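Long-range contacts in 6-phosphogluconolactonase (Leishmania braziliensis, PDB 3CSS), which probably catalyses the hydrolysis of 6-phosphogluconolactone to 6-phosphogluconate, the second step of the oxidative pentose phosphate pathway: residues T7-E12 and T254-P259; N13-S18 and P49-E54; G121-A126 and K198-T203; E76-E81 and R110-T115; K136-L141 and S152-D157. All coordinates share one frame; numbering follows the deposited sequence. Where two conformers were deposited one is given.

Contact 1 of 5, residues T7-E12 and T254-P259; sequences TVKICE and TLLLDP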
# COMPACT_ATOMS: atom_id res chain seq x y z
N THR A 7 2.93 16.59 3.09
CA THR A 7 1.94 17.08 4.01
C THR A 7 1.97 16.18 5.25
O THR A 7 1.97 14.96 5.13
CB THR A 7 0.53 17.06 3.36
OG1 THR A 7 0.50 18.00 2.27
CG2 THR A 7 -0.54 17.43 4.38
N VAL A 8 1.98 16.76 6.44
CA VAL A 8 1.93 15.98 7.68
C VAL A 8 0.76 16.48 8.52
O VAL A 8 0.67 17.68 8.80
CB VAL A 8 3.21 16.10 8.52
CG1 VAL A 8 3.06 15.33 9.84
CG2 VAL A 8 4.41 15.60 7.72
N LYS A 9 -0.14 15.57 8.86
CA LYS A 9 -1.33 15.90 9.68
C LYS A 9 -1.35 14.97 10.89
O LYS A 9 -1.51 13.75 10.77
CB LYS A 9 -2.62 15.79 8.89
CG LYS A 9 -3.85 16.24 9.67
CD LYS A 9 -5.12 16.06 8.84
CE LYS A 9 -6.35 16.38 9.65
NZ LYS A 9 -6.42 17.83 9.96
N ILE A 10 -1.14 15.56 12.06
CA ILE A 10 -1.19 14.82 13.30
C ILE A 10 -2.61 14.87 13.78
O ILE A 10 -3.13 15.94 14.14
CB ILE A 10 -0.29 15.43 14.40
CG1 ILE A 10 1.17 15.42 13.96
CG2 ILE A 10 -0.47 14.65 15.71
CD1 ILE A 10 1.68 14.14 13.62
N CYS A 11 -3.22 13.70 13.82
CA CYS A 11 -4.61 13.52 14.18
C CYS A 11 -4.65 13.14 15.66
O CYS A 11 -3.64 12.74 16.24
CB CYS A 11 -5.20 12.46 13.28
SG CYS A 11 -5.11 12.84 11.47
N GLU A 12 -5.79 13.37 16.31
CA GLU A 12 -5.97 13.03 17.73
C GLU A 12 -6.34 11.56 17.90
O GLU A 12 -6.15 10.97 18.98
CB GLU A 12 -7.10 13.88 18.34
CG GLU A 12 -6.69 15.28 18.80
CD GLU A 12 -7.08 16.38 17.81
OE1 GLU A 12 -6.45 16.47 16.74
OE2 GLU A 12 -8.01 17.16 18.12
N THR A 254 1.53 12.32 1.73
CA THR A 254 0.85 12.77 2.94
C THR A 254 1.02 11.74 4.06
O THR A 254 0.78 10.56 3.82
CB THR A 254 -0.62 12.97 2.66
OG1 THR A 254 -0.76 13.93 1.59
CG2 THR A 254 -1.39 13.40 3.92
N LEU A 255 1.43 12.20 5.23
CA LEU A 255 1.54 11.37 6.44
C LEU A 255 0.41 11.76 7.40
O LEU A 255 0.36 12.89 7.86
CB LEU A 255 2.87 11.56 7.14
CG LEU A 255 4.15 11.39 6.32
CD1 LEU A 255 5.39 11.41 7.28
CD2 LEU A 255 4.13 10.13 5.49
N LEU A 256 -0.51 10.83 7.65
CA LEU A 256 -1.58 10.97 8.63
C LEU A 256 -1.20 10.17 9.87
O LEU A 256 -1.13 8.95 9.81
CB LEU A 256 -2.91 10.45 8.03
CG LEU A 256 -3.35 11.12 6.72
CD1 LEU A 256 -4.63 10.45 6.15
CD2 LEU A 256 -3.53 12.62 6.87
N LEU A 257 -0.92 10.89 10.96
CA LEU A 257 -0.26 10.32 12.11
C LEU A 257 -1.08 10.61 13.35
O LEU A 257 -1.79 11.60 13.40
CB LEU A 257 1.11 10.97 12.28
CG LEU A 257 2.09 10.91 11.11
CD1 LEU A 257 3.37 11.63 11.51
CD2 LEU A 257 2.36 9.45 10.67
N ASP A 258 -0.93 9.77 14.38
CA ASP A 258 -1.53 10.07 15.67
C ASP A 258 -0.44 10.74 16.52
O ASP A 258 0.70 10.89 16.05
CB ASP A 258 -2.14 8.80 16.29
CG ASP A 258 -1.14 7.96 17.05
OD1 ASP A 258 -1.61 7.24 17.96
OD2 ASP A 258 0.08 8.01 16.77
N PRO A 259 -0.79 11.18 17.74
CA PRO A 259 0.18 12.00 18.47
C PRO A 259 1.50 11.27 18.80
O PRO A 259 2.58 11.88 18.70
CB PRO A 259 -0.59 12.43 19.73
CG PRO A 259 -2.03 12.31 19.34
CD PRO A 259 -2.10 11.14 18.41
O HOH W 1 1.14 16.45 0.14
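Ile10 turns toward Leu257 through two torsions: CG1 of Ile10 is anti to the carbonyl carbon (chi1 -61°), and chi2 of -57° then places CD1 against Leu257. Ile10 CD1 presses on Leu257 CB at 3.5 Å, tighter than an ordinary van der Waals contact. Val8, Ile10, Leu255 and Leu257 share one face of the sheet, where Leu257 CD1 also touches Val8 CG1. The strand segments 7-10 and 254-257 run parallel, their axes 4.7 Å apart. Here the N-terminal strand is added as the outer edge of the central Rossmann-like sheet, next to the last strand of the chain. Four nearly straight backbone bonds join them: Leu255 N to Thr7 O, Lys9 N to Leu255 O, Leu257 N to Lys9 O and Cys11 N to Leu257 O, the last only 2.6 Å long. On the other face Thr7 and Thr254 lie side by side, pointing the same way. A water sits 2.7 Å from Thr7 OG1 and has a weak link to Thr254 OG1. Leu256 CD2 approaches Lys9 CB at 3.9 Å, while the Leu256 side chain also packs on Met17, Ala20 and Ala21 of helix 14-30.

Contact 2 of 5, residues N13-S18 and P49-E54; sequences NLSQMS and PKRLYE. With PO4 (phosphate ion), chain B.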
# COMPACT_ATOMS: atom_id res chain seq x y z
N ASN A 13 -6.89 10.97 16.85
CA ASN A 13 -7.40 9.61 16.93
C ASN A 13 -7.65 9.05 15.53
O ASN A 13 -7.51 9.76 14.51
CB ASN A 13 -8.68 9.57 17.78
CG ASN A 13 -9.80 10.44 17.22
OD1 ASN A 13 -10.15 10.34 16.04
ND2 ASN A 13 -10.34 11.31 18.06
N LEU A 14 -8.03 7.79 15.47
CA LEU A 14 -8.15 7.08 14.20
C LEU A 14 -9.39 7.50 13.40
O LEU A 14 -9.42 7.37 12.17
CB LEU A 14 -8.12 5.56 14.44
CG LEU A 14 -7.95 4.62 13.24
CD1 LEU A 14 -6.72 4.92 12.38
CD2 LEU A 14 -7.92 3.16 13.76
N SER A 15 -10.41 8.02 14.09
CA SER A 15 -11.58 8.61 13.39
C SER A 15 -11.15 9.77 12.50
O SER A 15 -11.51 9.85 11.32
CB SER A 15 -12.65 9.08 14.39
OG SER A 15 -13.12 8.00 15.18
N GLN A 16 -10.36 10.67 13.06
CA GLN A 16 -9.85 11.82 12.32
C GLN A 16 -8.92 11.37 11.21
O GLN A 16 -8.95 11.92 10.11
CB GLN A 16 -9.12 12.75 13.28
CG GLN A 16 -8.63 14.03 12.69
CD GLN A 16 -8.09 14.98 13.76
OE1 GLN A 16 -7.85 14.58 14.91
NE2 GLN A 16 -7.92 16.25 13.38
N MET A 17 -8.07 10.38 11.49
CA MET A 17 -7.16 9.87 10.48
C MET A 17 -7.93 9.31 9.29
O MET A 17 -7.61 9.60 8.15
CB MET A 17 -6.30 8.77 11.08
CG MET A 17 -5.21 8.34 10.17
SD MET A 17 -4.19 7.14 11.02
CE MET A 17 -3.42 8.20 12.23
N SER A 18 -8.94 8.51 9.58
CA SER A 18 -9.74 7.86 8.54
C SER A 18 -10.50 8.88 7.70
O SER A 18 -10.55 8.76 6.49
CB SER A 18 -10.67 6.83 9.16
OG SER A 18 -9.90 5.90 9.93
N PRO A 49 -6.19 0.76 8.18
CA PRO A 49 -7.14 1.25 7.16
C PRO A 49 -8.54 0.60 7.17
O PRO A 49 -9.42 1.02 6.42
CB PRO A 49 -6.44 0.89 5.85
CG PRO A 49 -5.77 -0.39 6.19
CD PRO A 49 -5.24 -0.21 7.58
N LYS A 50 -8.75 -0.39 8.03
CA LYS A 50 -10.05 -1.03 8.11
C LYS A 50 -11.17 0.01 8.33
O LYS A 50 -12.22 -0.06 7.68
CB LYS A 50 -10.05 -2.06 9.23
CG LYS A 50 -11.36 -2.83 9.36
CD LYS A 50 -11.29 -3.91 10.41
CE LYS A 50 -11.17 -3.38 11.80
NZ LYS A 50 -11.52 -4.46 12.80
N ARG A 51 -10.96 0.94 9.25
CA ARG A 51 -12.02 1.90 9.51
C ARG A 51 -12.26 2.84 8.33
O ARG A 51 -13.42 3.12 8.04
CB ARG A 51 -11.81 2.62 10.83
CG ARG A 51 -12.10 1.69 11.97
CD ARG A 51 -11.35 2.12 13.17
NE ARG A 51 -11.67 3.50 13.48
CZ ARG A 51 -11.49 4.04 14.67
NH1 ARG A 51 -10.97 3.30 15.64
NH2 ARG A 51 -11.82 5.30 14.88
N LEU A 52 -11.21 3.23 7.60
CA LEU A 52 -11.38 3.98 6.36
C LEU A 52 -12.29 3.23 5.38
O LEU A 52 -13.23 3.80 4.81
CB LEU A 52 -10.03 4.23 5.70
CG LEU A 52 -10.03 4.80 4.29
CD1 LEU A 52 -10.72 6.18 4.23
CD2 LEU A 52 -8.59 4.87 3.77
N TYR A 53 -12.00 1.96 5.16
CA TYR A 53 -12.78 1.14 4.25
C TYR A 53 -14.26 1.07 4.67
O TYR A 53 -15.15 1.18 3.82
CB TYR A 53 -12.15 -0.24 4.08
CG TYR A 53 -10.70 -0.22 3.63
CD1 TYR A 53 -10.13 0.90 3.00
CD2 TYR A 53 -9.90 -1.33 3.82
CE1 TYR A 53 -8.81 0.92 2.60
CE2 TYR A 53 -8.55 -1.32 3.42
CZ TYR A 53 -8.01 -0.20 2.82
OH TYR A 53 -6.68 -0.18 2.44
N GLU A 54 -14.50 0.90 5.96
CA GLU A 54 -15.85 0.88 6.50
C GLU A 54 -16.57 2.19 6.22
O GLU A 54 -17.75 2.22 5.85
CB GLU A 54 -15.82 0.55 8.00
CG GLU A 54 -15.36 -0.87 8.28
CD GLU A 54 -15.28 -1.19 9.74
OE1 GLU A 54 -15.52 -0.28 10.56
OE2 GLU A 54 -14.99 -2.35 10.07
P PO4 B . -15.15 -2.11 13.56
O1 PO4 B . -16.37 -2.97 13.84
O2 PO4 B . -15.65 -0.83 12.97
O3 PO4 B . -14.30 -2.82 12.52
O4 PO4 B . -14.32 -1.86 14.77
O HOH W 2 -8.73 3.40 8.85
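Leu14 packs its apolar side chain on the face of the Arg51 guanidinium. Leu14 CB sits over the centre of that face, 3.6 Å above the plane, and Leu14 CD2 reaches both Arg51 CD and NH1. The bend at chi3 of Arg51 (56°) turns NE aside from the line of the chain. Deeper in, Leu52 CD1 touches the backbone oxygen Ser18 O at 3.4 Å.

Among polar groups, Ser15 OG lies 3.0 Å from Arg51 NH2, near the guanidinium plane. Ser18 OG donates to Leu14 O at 2.7 Å; that oxygen also takes Ser18 N, the two donors arriving from opposite faces of its plane. A water donates to Ser18 OG and accepts from Leu52 N at 2.8 Å, bridging the two helices. Asn13 OD1 accepts from Gln16 N at 3.0 Å, capping helix 14-30. Elsewhere on helix 50-59, Lys50 NZ makes a weak bond to a phosphate ion, probably from the crystallisation liquor.

Segments 14-18 and 50-54 cross at -59°. Helices 14-30 and 50-59 thus pack together at their N-terminal ends against the central sheet, where Leu52 meets Leu160, in a Rossmann-like alpha/beta fold.

Contact 3 of 5, residues G121-A126 and K198-T203; sequences GGLDGA and KVWRVT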
# COMPACT_ATOMS: atom_id res chain seq x y z
N GLY A 121 11.80 -21.80 2.29
CA GLY A 121 11.27 -22.55 1.14
C GLY A 121 10.18 -21.88 0.33
O GLY A 121 9.85 -22.34 -0.77
N GLY A 122 9.63 -20.78 0.85
CA GLY A 122 8.50 -20.09 0.21
C GLY A 122 8.84 -19.16 -0.94
O GLY A 122 7.93 -18.66 -1.62
N LEU A 123 10.12 -18.90 -1.16
CA LEU A 123 10.55 -17.89 -2.12
C LEU A 123 10.02 -18.12 -3.54
O LEU A 123 9.51 -17.20 -4.16
CB LEU A 123 12.08 -17.78 -2.15
CG LEU A 123 12.67 -16.83 -3.19
CD1 LEU A 123 12.23 -15.39 -2.95
CD2 LEU A 123 14.19 -16.96 -3.20
N ASP A 124 10.14 -19.35 -4.05
CA ASP A 124 9.79 -19.64 -5.46
C ASP A 124 8.29 -19.49 -5.76
O ASP A 124 7.89 -18.96 -6.82
CB ASP A 124 10.21 -21.06 -5.85
CG ASP A 124 11.71 -21.22 -6.00
OD1 ASP A 124 12.46 -20.23 -5.86
OD2 ASP A 124 12.14 -22.37 -6.27
N GLY A 125 7.49 -19.95 -4.79
CA GLY A 125 6.04 -19.78 -4.82
C GLY A 125 5.61 -18.32 -4.74
O GLY A 125 4.67 -17.92 -5.42
N ALA A 126 6.27 -17.54 -3.88
CA ALA A 126 6.01 -16.11 -3.79
C ALA A 126 6.29 -15.40 -5.13
O ALA A 126 5.48 -14.60 -5.58
CB ALA A 126 6.85 -15.48 -2.64
N LYS A 198 3.66 -14.49 9.98
CA LYS A 198 4.87 -15.08 9.43
C LYS A 198 4.53 -15.87 8.16
O LYS A 198 4.44 -17.10 8.18
CB LYS A 198 5.54 -16.01 10.45
CG LYS A 198 5.98 -15.34 11.75
CD LYS A 198 6.96 -14.21 11.49
CE LYS A 198 7.50 -13.60 12.76
NZ LYS A 198 8.40 -12.46 12.44
N VAL A 199 4.34 -15.15 7.07
CA VAL A 199 3.97 -15.73 5.79
C VAL A 199 4.58 -14.88 4.71
O VAL A 199 4.69 -13.64 4.86
CB VAL A 199 2.41 -15.79 5.60
CG1 VAL A 199 1.79 -14.40 5.67
CG2 VAL A 199 2.03 -16.51 4.27
N TRP A 200 5.00 -15.52 3.61
CA TRP A 200 5.52 -14.80 2.45
C TRP A 200 4.52 -13.79 1.93
O TRP A 200 3.29 -13.95 2.10
CB TRP A 200 5.99 -15.76 1.33
CG TRP A 200 7.38 -16.24 1.56
CD1 TRP A 200 7.76 -17.33 2.28
CD2 TRP A 200 8.58 -15.62 1.09
NE1 TRP A 200 9.13 -17.43 2.28
CE2 TRP A 200 9.66 -16.38 1.57
CE3 TRP A 200 8.85 -14.50 0.29
CZ2 TRP A 200 10.99 -16.05 1.31
CZ3 TRP A 200 10.16 -14.17 0.03
CH2 TRP A 200 11.22 -14.95 0.53
N ARG A 201 5.07 -12.75 1.32
CA ARG A 201 4.31 -11.61 0.80
C ARG A 201 4.60 -11.33 -0.66
O ARG A 201 5.69 -11.62 -1.19
CB ARG A 201 4.62 -10.31 1.59
CG ARG A 201 4.73 -10.46 3.10
CD ARG A 201 3.41 -10.86 3.73
NE ARG A 201 3.47 -10.94 5.19
CZ ARG A 201 3.29 -9.90 6.00
NH1 ARG A 201 3.03 -8.70 5.52
NH2 ARG A 201 3.36 -10.07 7.31
N VAL A 202 3.63 -10.70 -1.31
CA VAL A 202 3.89 -9.94 -2.52
C VAL A 202 3.61 -8.48 -2.21
O VAL A 202 2.79 -8.15 -1.33
CB VAL A 202 3.07 -10.43 -3.73
CG1 VAL A 202 3.49 -11.85 -4.10
CG2 VAL A 202 1.61 -10.37 -3.44
N THR A 203 4.32 -7.61 -2.92
CA THR A 203 4.21 -6.17 -2.70
C THR A 203 4.44 -5.41 -4.00
O THR A 203 5.25 -5.81 -4.82
CB THR A 203 5.22 -5.68 -1.61
OG1 THR A 203 4.97 -4.31 -1.30
CG2 THR A 203 6.68 -5.89 -2.04
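Trp200 lays one face of its indole against the backbone of Gly122 and Leu123, where the chain turns into helix 123-140. Gly122 C and Leu123 N each stand 3.7 Å above the ring plane, both offset toward the rim, and Gly122 CA comes to 3.4 Å from Trp200 NE1. Further round, Leu123 CA points a CH-pi contact at the six-membered ring, 4.0 Å from its centroid and only 13° off the normal. The Leu123 side chain crosses the indole at a slant, with CD1 3.7 Å from Trp200 CH2.

Trp200 CG is anti to the carbonyl carbon (chi1 -84°), which carries the start of the indole across from the loop just before strand 201-204 to the helix. Ala126, one helical turn beyond Gly122, adds its CB at 3.7 Å from Trp200 CE3, coming in obliquely. Past the ring, Val202 CG1 rests against the carbonyl oxygen of Ala126 at 3.7 Å. Absence of a side chain at Gly122 is what permits so close an approach, since a CB there would run into Trp200 CD1.

The indole N-H is satisfied by Asp118 O, with a weaker bond to Glu119 O, and Phe190 meets the ring edge-to-face. Strand 201-204 lies toward the antiparallel end of the main sheet, between strands 69-77 and 186-189, and helix 123-140 packs on it here.

Between the two segments the contact is by van der Waals packing and CH-pi, the indole lying on a backbone peptide and on Leu123 and Ala126, while its one polar atom is bonded to the loop just before Gly121.

Contact 4 of 5, residues E76-E81 and R110-T115; sequences ERLLSE and RAALAT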
# COMPACT_ATOMS: atom_id res chain seq x y z
N GLU A 76 0.14 -8.07 -0.09
CA GLU A 76 -0.73 -9.14 0.38
C GLU A 76 0.05 -10.25 1.04
O GLU A 76 1.16 -10.60 0.64
CB GLU A 76 -1.61 -9.66 -0.76
CG GLU A 76 -2.56 -10.82 -0.42
CD GLU A 76 -3.59 -10.47 0.66
OE1 GLU A 76 -3.18 -10.08 1.78
OE2 GLU A 76 -4.81 -10.64 0.40
N ARG A 77 -0.57 -10.80 2.08
CA ARG A 77 -0.10 -12.01 2.72
C ARG A 77 -0.54 -13.21 1.89
O ARG A 77 -1.73 -13.34 1.55
CB ARG A 77 -0.73 -12.12 4.12
CG ARG A 77 -0.30 -11.04 5.09
CD ARG A 77 -1.14 -9.76 4.99
NE ARG A 77 -0.77 -8.77 5.99
CZ ARG A 77 -1.29 -8.65 7.21
NH1 ARG A 77 -2.22 -9.49 7.64
NH2 ARG A 77 -0.86 -7.68 8.03
N LEU A 78 0.39 -14.12 1.59
CA LEU A 78 0.07 -15.26 0.71
C LEU A 78 -0.63 -16.37 1.48
O LEU A 78 -0.10 -17.47 1.70
CB LEU A 78 1.32 -15.75 -0.02
CG LEU A 78 1.93 -14.67 -0.92
CD1 LEU A 78 3.17 -15.19 -1.63
CD2 LEU A 78 0.90 -14.13 -1.92
N LEU A 79 -1.85 -16.02 1.89
CA LEU A 79 -2.80 -16.92 2.53
C LEU A 79 -4.04 -16.97 1.62
O LEU A 79 -4.17 -16.18 0.69
CB LEU A 79 -3.15 -16.37 3.92
CG LEU A 79 -1.97 -16.19 4.89
CD1 LEU A 79 -2.29 -15.17 5.97
CD2 LEU A 79 -1.53 -17.51 5.50
N SER A 80 -4.95 -17.90 1.88
CA SER A 80 -6.19 -17.97 1.11
C SER A 80 -6.98 -16.65 1.25
O SER A 80 -6.85 -15.94 2.25
CB SER A 80 -7.04 -19.19 1.53
OG SER A 80 -7.72 -18.98 2.76
N GLU A 81 -7.77 -16.32 0.23
CA GLU A 81 -8.67 -15.15 0.27
C GLU A 81 -9.67 -15.18 1.44
O GLU A 81 -10.08 -14.12 1.92
CB GLU A 81 -9.45 -15.01 -1.05
CG GLU A 81 -8.60 -14.62 -2.25
CD GLU A 81 -9.41 -14.24 -3.48
OE1 GLU A 81 -8.95 -13.36 -4.24
OE2 GLU A 81 -10.50 -14.82 -3.68
N ARG A 110 -2.64 -19.23 -5.21
CA ARG A 110 -2.57 -20.70 -5.23
C ARG A 110 -1.16 -21.26 -5.33
O ARG A 110 -0.81 -22.24 -4.68
CB ARG A 110 -3.35 -21.24 -6.43
CG ARG A 110 -4.79 -21.62 -6.17
CD ARG A 110 -5.12 -22.83 -7.01
NE ARG A 110 -4.01 -23.77 -6.96
CZ ARG A 110 -3.92 -24.76 -6.08
NH1 ARG A 110 -4.90 -24.96 -5.20
NH2 ARG A 110 -2.87 -25.56 -6.09
N ALA A 111 -0.35 -20.66 -6.20
CA ALA A 111 1.02 -21.16 -6.42
C ALA A 111 1.90 -21.10 -5.16
O ALA A 111 2.90 -21.82 -5.07
CB ALA A 111 1.68 -20.39 -7.56
N ALA A 112 1.52 -20.25 -4.20
CA ALA A 112 2.29 -20.05 -2.96
C ALA A 112 1.75 -20.78 -1.73
O ALA A 112 2.47 -20.93 -0.75
CB ALA A 112 2.39 -18.55 -2.66
N LEU A 113 0.49 -21.21 -1.74
CA LEU A 113 -0.14 -21.67 -0.50
C LEU A 113 0.54 -22.90 0.14
O LEU A 113 0.58 -23.02 1.36
CB LEU A 113 -1.64 -21.93 -0.72
CG LEU A 113 -2.52 -20.71 -1.03
CD1 LEU A 113 -3.97 -21.15 -1.20
CD2 LEU A 113 -2.39 -19.65 0.05
N ALA A 114 1.09 -23.80 -0.68
CA ALA A 114 1.77 -24.99 -0.13
C ALA A 114 3.09 -24.66 0.61
O ALA A 114 3.53 -25.46 1.43
CB ALA A 114 2.02 -26.04 -1.24
N THR A 115 3.69 -23.49 0.34
CA THR A 115 5.01 -23.16 0.91
C THR A 115 5.15 -21.76 1.55
O THR A 115 6.22 -21.41 2.07
CB THR A 115 6.11 -23.32 -0.18
OG1 THR A 115 5.88 -22.40 -1.25
CG2 THR A 115 6.14 -24.76 -0.74
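Leu78 and Ala112 face each other with CA atoms 6.4 Å apart, Leu78 being the centre of an inverse gamma turn that closes with Leu79 N bonding to Arg77 O at 2.7 Å. That turn ends strand 69-77 of the central sheet in this Rossmann-like alpha/beta fold, and the chain leaves the sheet past a short, weakly bonded helix at about 110-113.

The side-chain contact is apolar. Leu78 has CG anti to the carbonyl carbon (chi1 -61°), and its CD1 meets the methyl group of Ala112 at 3.6 Å; Leu78 CB lies close to the same methyl. Both residues also pack on Val129 of helix 123-140, with Ala126 and Val202 adding to the surroundings of Leu78, so Leu78 lies between that helix and the sheet, with Ala112 beside it.

Polar groups of the turn find partners outside the two segments: Leu78 O accepts from Ser116 OG, Leu79 O from Arg109 NH1, and Ser80 OG is bonded to Asp82 OD1.

Leu113 makes a different kind of contact. Its side chain lies against backbone, not side chain, and covers the second half of the turn and the start of Ser80, whose N it also touches. One methyl does all of this: Leu113 CD2 sits 3.5 Å from Leu79 C and 3.6 Å from Leu78 O.

Contact 5 of 5, residues K136-L141 and S152-D157; sequences KLLNCL and SVPVVD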
# COMPACT_ATOMS: atom_id res chain seq x y z
N LYS A 136 -1.03 -9.15 -14.60
CA LYS A 136 -2.39 -8.63 -14.48
C LYS A 136 -2.39 -7.11 -14.37
O LYS A 136 -3.19 -6.45 -15.03
CB LYS A 136 -3.09 -9.27 -13.27
CG LYS A 136 -4.53 -9.54 -13.48
CD LYS A 136 -5.20 -10.06 -12.24
CE LYS A 136 -5.24 -11.58 -12.17
NZ LYS A 136 -6.17 -12.02 -11.11
N LEU A 137 -1.49 -6.55 -13.56
CA LEU A 137 -1.42 -5.10 -13.38
C LEU A 137 -1.05 -4.40 -14.70
O LEU A 137 -1.66 -3.41 -15.08
CB LEU A 137 -0.41 -4.73 -12.27
CG LEU A 137 -0.81 -5.14 -10.84
CD1 LEU A 137 0.35 -4.83 -9.87
CD2 LEU A 137 -2.15 -4.47 -10.38
N LEU A 138 -0.07 -4.95 -15.40
CA LEU A 138 0.42 -4.35 -16.64
C LEU A 138 -0.65 -4.42 -17.74
O LEU A 138 -0.65 -3.60 -18.66
CB LEU A 138 1.70 -5.03 -17.08
CG LEU A 138 2.95 -4.73 -16.25
CD1 LEU A 138 4.07 -5.69 -16.61
CD2 LEU A 138 3.40 -3.29 -16.40
N ASN A 139 -1.56 -5.39 -17.62
CA ASN A 139 -2.65 -5.58 -18.59
C ASN A 139 -3.90 -4.75 -18.29
O ASN A 139 -4.64 -4.40 -19.20
CB ASN A 139 -3.06 -7.06 -18.61
CG ASN A 139 -2.12 -7.93 -19.44
OD1 ASN A 139 -1.28 -7.45 -20.21
ND2 ASN A 139 -2.31 -9.25 -19.32
N CYS A 140 -4.14 -4.44 -17.01
CA CYS A 140 -5.42 -3.87 -16.58
C CYS A 140 -5.37 -2.42 -16.11
O CYS A 140 -6.42 -1.78 -16.02
CB CYS A 140 -6.01 -4.70 -15.43
SG CYS A 140 -6.35 -6.40 -15.89
N LEU A 141 -4.18 -1.94 -15.73
CA LEU A 141 -4.00 -0.56 -15.29
C LEU A 141 -3.38 0.35 -16.38
O LEU A 141 -2.77 -0.13 -17.34
CB LEU A 141 -3.12 -0.51 -14.03
CG LEU A 141 -3.79 -0.70 -12.67
CD1 LEU A 141 -4.61 -2.00 -12.63
CD2 LEU A 141 -2.71 -0.65 -11.57
N SER A 152 7.50 -1.24 -18.50
CA SER A 152 6.52 -0.25 -18.07
C SER A 152 6.14 -0.40 -16.60
O SER A 152 6.41 -1.44 -15.96
CB SER A 152 5.26 -0.35 -18.94
OG SER A 152 5.62 -0.15 -20.29
N VAL A 153 5.50 0.65 -16.09
CA VAL A 153 5.05 0.71 -14.71
C VAL A 153 3.58 1.13 -14.70
O VAL A 153 3.20 2.04 -15.45
CB VAL A 153 5.91 1.73 -13.88
CG1 VAL A 153 5.72 3.19 -14.35
CG2 VAL A 153 5.60 1.61 -12.42
N PRO A 154 2.74 0.46 -13.88
CA PRO A 154 1.39 0.96 -13.70
C PRO A 154 1.45 2.27 -12.94
O PRO A 154 2.27 2.43 -12.03
CB PRO A 154 0.69 -0.15 -12.91
CG PRO A 154 1.75 -0.87 -12.20
CD PRO A 154 3.00 -0.75 -13.07
N VAL A 155 0.62 3.23 -13.36
CA VAL A 155 0.55 4.54 -12.73
C VAL A 155 -0.66 4.54 -11.81
O VAL A 155 -1.81 4.52 -12.26
CB VAL A 155 0.47 5.68 -13.76
CG1 VAL A 155 0.36 7.02 -13.05
CG2 VAL A 155 1.70 5.63 -14.67
N VAL A 156 -0.39 4.49 -10.52
CA VAL A 156 -1.45 4.45 -9.51
C VAL A 156 -1.79 5.88 -9.09
O VAL A 156 -0.90 6.68 -8.82
CB VAL A 156 -1.02 3.59 -8.31
CG1 VAL A 156 -2.08 3.60 -7.24
CG2 VAL A 156 -0.70 2.17 -8.79
N ASP A 157 -3.08 6.21 -9.01
CA ASP A 157 -3.49 7.55 -8.56
C ASP A 157 -3.26 7.79 -7.06
O ASP A 157 -2.71 8.82 -6.65
CB ASP A 157 -4.96 7.83 -8.91
CG ASP A 157 -5.18 7.93 -10.40
OD1 ASP A 157 -4.79 8.98 -10.97
OD2 ASP A 157 -5.67 6.96 -11.00
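Leu141 and Pro154 make the closest apolar contact between the two segments: Leu141 CD2 lies 3.7 Å from Pro154 CB, with the leucine's own CB also near that atom. Leu137 CB approaches Pro154 CG at a looser 4.4 Å. Leu138 reaches over with one methyl: Leu138 CD2 is 3.6 Å from Ser152 O, a backbone oxygen. The same Leu138 CD2 is 4.2 Å from Pro154 CD. Val156 CG2 just touches Leu141 CD2.

Behind these groups is the end of the helix. Leu141 is the first residue to leave helical geometry, yet Leu141 N still bonds to Leu137 O at 3.0 Å, consistent with both side chains facing Pro154. In the next shell, Ile72 of strand 69-77 packs against both Leu137 and Leu141, and Cys143 touches Leu138 and Pro154.

The last turn, 136-140, of helix 123-140 crosses strand 152-154 at 83°, the axes 8.0 Å apart. The strand forms a small two-stranded antiparallel sheet with 143-145, so the chain leaves the helix, turns back as a hairpin and runs on into strand 158-162 of the main sheet, while helix 206-211 packs against Val153 and Val156.

In the fold
Contact 1 joins strands 7-10 and 252-257 at one edge of the eight-stranded mixed sheet; contact 2 touches it directly, through Met17 and Gln16 of helix 14-30, which follows the first strand. Contacts 3 and 4 lie toward the other edge, their centres 8 Å apart and some 27 to 33 Å from those of contacts 1 and 2; their strands 201-204 and 69-77 are sheet neighbours. Contact 5 shares helix 123-140 with contact 3, the two using opposite ends of it, centres 22 Å apart. Along the chain contact 1 encloses all the others, bringing the two terminal regions together, and contact 3 encloses contact 5, while contacts 2 and 4 close before it opens.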